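Local coordinates for probable glutamine-binding lipoprotein GlnH (GLNBP) (Mycobacterium tuberculosis, PDB 6H20) that binds amino acids such as asparagine and aspartate outside the cell and probably signals their presence to control glutamate metabolism through protein kinase G, at residues V85-D88 with V92-H95. Residues are numbered along the deposited sequence; the frame is centred on the assembly and turned at random.
Sequences VARD and VPSH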
loop_
_atom_site.group_PDB
_atom_site.type_symbol
_atom_site.label_atom_id
_atom_site.label_comp_id
_atom_site.label_asym_id
_atom_site.label_seq_id
_atom_site.Cartn_x
_atom_site.Cartn_y
_atom_site.Cartn_z
ATOM N N VAL A 85 14.930 -4.562 4.348
ATOM C CA VAL A 85 14.855 -4.977 5.748
ATOM C C VAL A 85 15.584 -6.298 5.941
ATOM O O VAL A 85 16.396 -6.454 6.858
ATOM C CB VAL A 85 13.391 -5.062 6.211
ATOM C CG1 VAL A 85 13.318 -5.532 7.670
ATOM C CG2 VAL A 85 12.714 -3.716 6.034
ATOM N N ALA A 86 15.318 -7.266 5.063
ATOM C CA ALA A 86 15.998 -8.553 5.169
ATOM C C ALA A 86 17.504 -8.396 5.014
ATOM O O ALA A 86 18.281 -9.085 5.688
ATOM C CB ALA A 86 15.441 -9.525 4.126
ATOM N N ARG A 87 17.942 -7.497 4.127
ATOM C CA ARG A 87 19.377 -7.250 3.995
ATOM C C ARG A 87 19.975 -6.796 5.322
ATOM O O ARG A 87 21.061 -7.242 5.710
ATOM C CB ARG A 87 19.645 -6.208 2.912
ATOM C CG ARG A 87 21.121 -6.100 2.535
ATOM C CD ARG A 87 21.438 -4.781 1.821
ATOM N NE ARG A 87 20.625 -4.580 0.617
ATOM C CZ ARG A 87 20.892 -5.118 -0.572
ATOM N NH1 ARG A 87 21.947 -5.909 -0.728
ATOM N NH2 ARG A 87 20.099 -4.867 -1.610
ATOM N N ASP A 88 19.275 -5.907 6.032
ATOM C CA ASP A 88 19.780 -5.423 7.316
ATOM C C ASP A 88 19.811 -6.535 8.364
ATOM O O ASP A 88 20.678 -6.524 9.250
ATOM C CB ASP A 88 18.927 -4.256 7.815
ATOM C CG ASP A 88 19.263 -2.937 7.134
ATOM O OD1 ASP A 88 20.068 -2.932 6.190
ATOM O OD2 ASP A 88 18.714 -1.909 7.570
ATOM N N VAL A 92 22.117 -10.175 3.311
ATOM C CA VAL A 92 21.657 -10.186 1.919
ATOM C C VAL A 92 20.140 -10.222 1.906
ATOM O O VAL A 92 19.498 -10.690 2.857
ATOM C CB VAL A 92 22.210 -11.403 1.143
ATOM C CG1 VAL A 92 23.731 -11.377 1.116
ATOM C CG2 VAL A 92 21.713 -12.701 1.757
ATOM N N PRO A 93 19.528 -9.719 0.827
ATOM C CA PRO A 93 18.062 -9.587 0.813
ATOM C C PRO A 93 17.273 -10.868 0.553
ATOM O O PRO A 93 16.040 -10.831 0.666
ATOM C CB PRO A 93 17.808 -8.551 -0.296
ATOM C CG PRO A 93 19.012 -8.602 -1.164
ATOM C CD PRO A 93 20.166 -8.983 -0.282
ATOM N N SER A 94 17.910 -11.995 0.232
ATOM C CA SER A 94 17.159 -13.134 -0.293
ATOM C C SER A 94 16.511 -14.018 0.773
ATOM O O SER A 94 15.858 -15.003 0.411
ATOM C CB SER A 94 18.035 -13.986 -1.216
ATOM O OG SER A 94 19.224 -14.375 -0.559
ATOM N N HIS A 95 16.649 -13.700 2.060
ATOM C CA HIS A 95 16.080 -14.534 3.123
ATOM C C HIS A 95 14.688 -14.029 3.510
ATOM O O HIS A 95 14.457 -13.500 4.603
ATOM C CB HIS A 95 17.011 -14.573 4.326
ATOM C CG HIS A 95 18.317 -15.246 4.050
ATOM N ND1 HIS A 95 19.456 -14.548 3.713
ATOM C CD2 HIS A 95 18.664 -16.553 4.059
ATOM C CE1 HIS A 95 20.450 -15.400 3.528
ATOM N NE2 HIS A 95 19.994 -16.622 3.729
#
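The turn that leads from helix 77-90 into strand 96-100 folds back on the helix just left, and the meeting of R87 with P93 shows how a charged side chain can pack through its flat face. P93 lays its ring alongside the arginine, both side chains pointing the same way; CD of P93 sits over one face of the guanidinium, towards its rim, 3.6 Å from NH1 of R87. With CG anti to the backbone N (chi1 -169°), the R87 chain runs out alongside the proline, and a bend at chi3 (-57°) then brings a face of the guanidinium to its ring. The polar end is engaged elsewhere, in a salt bridge from NH2 to E84 one helical turn earlier, so apolar and ionic contacts share one group. Backbones come close here, the CA atoms of R87 and P93 being 4.2 Å apart. Such a helix-to-strand return belongs to the alpha/beta lobes of solute-binding proteins of family 3; here strand 96-100 runs parallel to strand 53-57, completing a beta-alpha-beta crossover, and the contact itself lies at the surface, away from the amino-acid pocket. One residue earlier on the helix, the buried A86 directs its CB at the loop backbone, 3.7 Å from O of P93, and also touches L53 of the neighbouring strand. V92 approaches through its carbonyl, whose O lies 3.6 Å from CA of R87; within the loop the same O sits in plane at the edge of the H95 ring.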